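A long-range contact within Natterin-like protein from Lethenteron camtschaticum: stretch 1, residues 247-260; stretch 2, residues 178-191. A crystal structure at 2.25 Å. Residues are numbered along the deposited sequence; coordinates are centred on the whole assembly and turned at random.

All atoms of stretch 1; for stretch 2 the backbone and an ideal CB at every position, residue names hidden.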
# COMPACT_ATOMS: atom_id res chain seq x y z
N THR A 247 0.35 -0.85 -16.55
CA THR A 247 -0.39 -0.97 -17.79
C THR A 247 0.40 -1.87 -18.75
O THR A 247 1.48 -1.51 -19.22
CB THR A 247 -0.65 0.40 -18.44
OG1 THR A 247 -1.40 1.22 -17.52
CG2 THR A 247 -1.45 0.24 -19.69
N GLU A 248 -0.16 -3.03 -19.05
CA GLU A 248 0.39 -3.95 -20.05
C GLU A 248 -0.04 -3.50 -21.46
O GLU A 248 -1.15 -2.97 -21.65
CB GLU A 248 -0.06 -5.38 -19.74
CG GLU A 248 1.01 -6.43 -19.98
CD GLU A 248 2.23 -6.32 -19.08
OE1 GLU A 248 3.34 -6.54 -19.59
OE2 GLU A 248 2.10 -6.02 -17.89
N THR A 249 0.86 -3.64 -22.44
CA THR A 249 0.59 -3.22 -23.80
C THR A 249 0.99 -4.28 -24.81
O THR A 249 1.81 -5.15 -24.52
CB THR A 249 1.28 -1.90 -24.20
OG1 THR A 249 2.69 -2.09 -24.23
CG2 THR A 249 0.94 -0.81 -23.21
N LEU A 250 0.43 -4.16 -26.01
CA LEU A 250 0.77 -5.03 -27.12
C LEU A 250 0.53 -4.31 -28.42
O LEU A 250 -0.52 -3.69 -28.60
CB LEU A 250 -0.09 -6.30 -27.05
CG LEU A 250 0.15 -7.36 -28.12
CD1 LEU A 250 1.56 -7.91 -28.12
CD2 LEU A 250 -0.86 -8.48 -27.93
N THR A 251 1.50 -4.36 -29.33
CA THR A 251 1.33 -3.80 -30.67
C THR A 251 2.07 -4.67 -31.70
O THR A 251 3.15 -5.18 -31.44
CB THR A 251 1.80 -2.36 -30.75
OG1 THR A 251 1.50 -1.83 -32.03
CG2 THR A 251 3.31 -2.22 -30.53
N PHE A 252 1.47 -4.83 -32.88
CA PHE A 252 2.09 -5.58 -33.96
C PHE A 252 1.35 -5.30 -35.29
O PHE A 252 0.21 -4.88 -35.28
CB PHE A 252 2.08 -7.10 -33.67
CG PHE A 252 0.71 -7.66 -33.39
CD1 PHE A 252 0.20 -7.66 -32.11
CD2 PHE A 252 -0.06 -8.18 -34.43
CE1 PHE A 252 -1.08 -8.18 -31.87
CE2 PHE A 252 -1.31 -8.71 -34.19
CZ PHE A 252 -1.82 -8.69 -32.91
N PRO A 253 2.04 -5.52 -36.41
CA PRO A 253 1.40 -5.41 -37.70
C PRO A 253 0.48 -6.62 -37.99
O PRO A 253 0.79 -7.75 -37.63
CB PRO A 253 2.59 -5.38 -38.67
CG PRO A 253 3.65 -6.19 -37.97
CD PRO A 253 3.48 -5.85 -36.51
N VAL A 254 -0.59 -6.36 -38.71
CA VAL A 254 -1.53 -7.38 -39.13
C VAL A 254 -1.59 -7.38 -40.65
O VAL A 254 -1.91 -6.37 -41.27
CB VAL A 254 -2.93 -7.05 -38.57
CG1 VAL A 254 -3.95 -8.07 -39.03
CG2 VAL A 254 -2.89 -6.97 -37.03
N THR A 255 -1.28 -8.51 -41.25
CA THR A 255 -1.30 -8.64 -42.70
C THR A 255 -2.57 -9.35 -43.13
O THR A 255 -2.88 -10.41 -42.62
CB THR A 255 -0.09 -9.43 -43.16
OG1 THR A 255 1.07 -8.71 -42.80
CG2 THR A 255 -0.05 -9.54 -44.65
N VAL A 256 -3.32 -8.75 -44.05
CA VAL A 256 -4.59 -9.31 -44.50
C VAL A 256 -4.52 -9.59 -46.00
O VAL A 256 -4.35 -8.67 -46.79
CB VAL A 256 -5.74 -8.37 -44.21
CG1 VAL A 256 -7.07 -9.08 -44.48
CG2 VAL A 256 -5.63 -7.84 -42.79
N PRO A 257 -4.62 -10.87 -46.39
CA PRO A 257 -4.60 -11.25 -47.82
C PRO A 257 -5.79 -10.64 -48.57
O PRO A 257 -6.74 -10.19 -47.93
CB PRO A 257 -4.72 -12.79 -47.80
CG PRO A 257 -4.26 -13.21 -46.43
CD PRO A 257 -4.56 -12.03 -45.49
N THR A 258 -5.73 -10.62 -49.89
CA THR A 258 -6.82 -10.11 -50.74
C THR A 258 -8.12 -10.88 -50.52
O THR A 258 -8.12 -12.12 -50.50
CB THR A 258 -6.47 -10.19 -52.25
OG1 THR A 258 -6.21 -11.54 -52.62
CG2 THR A 258 -5.21 -9.52 -52.54
N HIS A 259 -9.19 -10.12 -50.35
CA HIS A 259 -10.55 -10.66 -50.21
C HIS A 259 -10.65 -11.59 -49.02
O HIS A 259 -11.24 -12.67 -49.08
CB HIS A 259 -11.02 -11.32 -51.52
CG HIS A 259 -11.10 -10.35 -52.66
ND1 HIS A 259 -10.20 -10.36 -53.70
CD2 HIS A 259 -11.92 -9.29 -52.88
CE1 HIS A 259 -10.50 -9.38 -54.54
NE2 HIS A 259 -11.53 -8.71 -54.06
N LYS A 260 -10.03 -11.16 -47.93
CA LYS A 260 -10.04 -11.99 -46.72
C LYS A 260 -10.25 -11.12 -45.51
O LYS A 260 -10.13 -9.88 -45.57
CB LYS A 260 -8.74 -12.81 -46.60
CG LYS A 260 -8.94 -14.30 -46.48
CD LYS A 260 -9.13 -15.01 -47.83
CE LYS A 260 -9.42 -16.50 -47.64
NZ LYS A 260 -10.45 -16.75 -46.56
N UNK A 178 -10.23 -7.02 -45.95
CA UNK A 178 -9.53 -6.57 -47.16
C UNK A 178 -10.36 -6.93 -48.38
O UNK A 178 -10.38 -8.09 -48.83
CB UNK A 178 -8.14 -7.19 -47.26
N UNK A 179 -11.05 -5.90 -48.87
CA UNK A 179 -11.96 -6.04 -50.00
C UNK A 179 -11.26 -5.61 -51.30
O UNK A 179 -11.88 -5.61 -52.37
CB UNK A 179 -13.23 -5.21 -49.77
N UNK A 180 -9.97 -5.32 -51.21
CA UNK A 180 -9.18 -4.94 -52.37
C UNK A 180 -8.38 -6.10 -52.95
O UNK A 180 -8.32 -7.19 -52.37
CB UNK A 180 -8.23 -3.80 -52.00
N UNK A 181 -7.73 -5.82 -54.08
CA UNK A 181 -7.06 -6.85 -54.86
C UNK A 181 -5.58 -6.95 -54.54
O UNK A 181 -4.90 -7.72 -55.17
CB UNK A 181 -7.25 -6.58 -56.35
N UNK A 182 -5.11 -6.22 -53.53
CA UNK A 182 -3.75 -6.37 -53.04
C UNK A 182 -3.71 -6.49 -51.50
O UNK A 182 -4.54 -5.89 -50.78
CB UNK A 182 -2.90 -5.18 -53.50
N UNK A 183 -2.74 -7.25 -51.02
CA UNK A 183 -2.53 -7.45 -49.61
C UNK A 183 -2.48 -6.12 -48.86
O UNK A 183 -1.86 -5.15 -49.32
CB UNK A 183 -1.24 -8.24 -49.38
N UNK A 184 -3.15 -6.06 -47.73
CA UNK A 184 -3.11 -4.84 -46.94
C UNK A 184 -2.41 -5.13 -45.60
O UNK A 184 -2.36 -6.26 -45.07
CB UNK A 184 -4.52 -4.29 -46.72
N UNK A 185 -1.89 -4.08 -45.02
CA UNK A 185 -1.18 -4.22 -43.78
C UNK A 185 -1.64 -3.14 -42.80
O UNK A 185 -1.82 -2.02 -43.19
CB UNK A 185 0.33 -4.15 -44.01
N UNK A 186 -1.89 -3.51 -41.56
CA UNK A 186 -2.48 -2.60 -40.54
C UNK A 186 -1.76 -2.74 -39.23
O UNK A 186 -1.02 -3.67 -39.06
CB UNK A 186 -3.97 -2.88 -40.34
N UNK A 187 -1.98 -1.86 -38.28
CA UNK A 187 -1.32 -1.96 -36.98
C UNK A 187 -2.33 -2.19 -35.86
O UNK A 187 -3.21 -1.39 -35.66
CB UNK A 187 -0.51 -0.69 -36.70
N UNK A 188 -2.18 -3.27 -35.14
CA UNK A 188 -3.00 -3.51 -33.96
C UNK A 188 -2.29 -3.00 -32.71
O UNK A 188 -1.09 -3.24 -32.51
CB UNK A 188 -3.32 -5.00 -33.82
N UNK A 189 -3.05 -2.32 -31.85
CA UNK A 189 -2.60 -1.89 -30.55
C UNK A 189 -3.62 -2.24 -29.48
O UNK A 189 -4.82 -2.17 -29.73
CB UNK A 189 -2.32 -0.39 -30.55
N UNK A 190 -3.15 -2.60 -28.28
CA UNK A 190 -4.04 -2.84 -27.16
C UNK A 190 -3.36 -2.58 -25.84
O UNK A 190 -2.15 -2.71 -25.75
CB UNK A 190 -4.57 -4.27 -27.20
N UNK A 191 -4.14 -2.24 -24.82
CA UNK A 191 -3.58 -2.03 -23.47
C UNK A 191 -4.59 -2.41 -22.39
O UNK A 191 -5.82 -2.40 -22.63
CB UNK A 191 -3.15 -0.57 -23.29

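Position 178 lies beside the type II turn from Pro257 to Lys260. Its ideal CB is 3.4 Å from Pro257 O and 3.5 Å from Val256 CG1, so a compact side chain carrying a donor would suit. It is Asn178. Asn178 ND2 donates to Val256 O at 3.0 Å. Within its own loop, ND2 also donates to the backbone O of position 182.

At 179 and 180 the CA-to-CB bonds point away, and many residues would fit. They are Asp179 and Thr180. Thr180 OG1 donates to Asn178 OD1 at 2.8 Å, which braces the loop. Thr180 O lies over one face of the His259 ring.

Positions 181 and 182 also point away, which leaves the choice wide. They are Ser181 and Ile182. Their backbones pack on Thr258, with Thr258 CG2 3.2 Å from Ser181 O.

Position 183 points sideways, its ideal CB 5.0 Å from Thr255 CG2. A small or branched apolar group could fill the gap. Val183 does so: Val183 CG2 is 3.5 Å from Thr255 CG2.

From 184 the chain is a strand antiparallel to stretch 1, so side chains alternate between two faces. Position 184 shares a face with Val256. Its ideal CB comes no nearer to stretch 1 than 4.4 Å, from Val256 O, so polar or apolar side chains of several lengths could be placed there. It is Gln184.

Position 185 is on the face of Thr255, where a small polar or beta-branched residue would suit. It is Ser185, with Ser185 OG 4.0 Å from Thr255 OG1.

Position 186 is on the face of Val254 and Val256, which favours an apolar or aromatic group. It is Tyr186. Tyr186 CE1 is 3.9 Å from Val256 CG2, and Val254 O lies at the ring edge.

Position 187 is beside Pro253 and Thr251; a beta-branched residue is one good choice. It is Thr187, with Thr187 CG2 3.7 Å from Thr251 OG1.

Position 188 has its ideal CB 3.8 Å from Val254 CG2, with the Phe252 ring nearby. A large apolar side chain is expected. Phe188 places CB over a face of the Phe252 ring. The two rings meet obliquely, with Phe188 CD2 3.5 Å from Phe252 CE1.

Position 189 has its ideal CB 4.3 Å from Thr251 OG1, so polar or long side chains fit. Glu189 brings CG to 3.5 Å from Thr251 OG1.

Position 190 points to the face of Leu250, its ideal CB 4.3 Å from Leu250 O. Small polar or small apolar groups are among those that would suit. It is Ser190.

Position 191 is close to Glu248 O and the methyls of Thr247 and Thr249, so a small residue suits. It is Ser191, whose OG bonds elsewhere in the structure.

Stretch 2, residues 178-191: NDTSIVQSYTFESS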
# COMPACT_ATOMS: atom_id res chain seq x y z
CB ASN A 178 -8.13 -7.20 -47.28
CG ASN A 178 -7.33 -6.66 -48.47
OD1 ASN A 178 -7.83 -5.83 -49.21
ND2 ASN A 178 -6.07 -7.11 -48.62
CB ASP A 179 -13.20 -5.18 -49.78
CG ASP A 179 -14.22 -5.84 -48.85
OD1 ASP A 179 -14.23 -7.07 -48.61
OD2 ASP A 179 -15.10 -5.11 -48.40
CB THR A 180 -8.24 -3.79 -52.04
OG1 THR A 180 -7.03 -4.29 -51.46
CG2 THR A 180 -8.92 -2.81 -51.08
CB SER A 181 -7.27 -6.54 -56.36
OG SER A 181 -6.73 -5.24 -56.64
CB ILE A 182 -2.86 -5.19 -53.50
CG1 ILE A 182 -1.40 -5.49 -53.17
CG2 ILE A 182 -3.31 -3.87 -52.87
CD1 ILE A 182 -0.89 -6.82 -53.74
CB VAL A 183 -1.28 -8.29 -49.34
CG1 VAL A 183 -0.06 -7.71 -50.02
CG2 VAL A 183 -1.00 -8.39 -47.85
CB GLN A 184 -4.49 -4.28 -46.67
CG GLN A 184 -5.32 -3.82 -47.85
CD GLN A 184 -6.83 -3.56 -47.42
OE1 GLN A 184 -7.31 -4.11 -46.41
NE2 GLN A 184 -7.55 -2.76 -48.20
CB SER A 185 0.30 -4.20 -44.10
OG SER A 185 0.98 -4.75 -42.99
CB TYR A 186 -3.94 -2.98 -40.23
CG TYR A 186 -4.90 -2.93 -41.39
CD1 TYR A 186 -5.05 -4.02 -42.22
CD2 TYR A 186 -5.68 -1.81 -41.63
CE1 TYR A 186 -5.93 -3.99 -43.28
CE2 TYR A 186 -6.59 -1.78 -42.67
CZ TYR A 186 -6.70 -2.87 -43.48
OH TYR A 186 -7.62 -2.85 -44.52
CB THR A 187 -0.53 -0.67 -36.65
OG1 THR A 187 0.32 -0.29 -37.76
CG2 THR A 187 0.33 -0.89 -35.36
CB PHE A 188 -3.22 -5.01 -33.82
CG PHE A 188 -4.10 -5.40 -32.67
CD1 PHE A 188 -5.47 -5.45 -32.82
CD2 PHE A 188 -3.55 -5.74 -31.46
CE1 PHE A 188 -6.28 -5.83 -31.76
CE2 PHE A 188 -4.34 -6.13 -30.39
CZ PHE A 188 -5.70 -6.17 -30.53
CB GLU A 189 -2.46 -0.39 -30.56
CG GLU A 189 -1.26 0.14 -31.28
CD GLU A 189 -1.21 1.68 -31.30
OE1 GLU A 189 -2.14 2.34 -30.80
OE2 GLU A 189 -0.26 2.21 -31.89
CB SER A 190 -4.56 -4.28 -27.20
OG SER A 190 -5.49 -4.48 -26.14
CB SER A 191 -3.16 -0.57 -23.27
OG SER A 191 -4.27 0.34 -23.39
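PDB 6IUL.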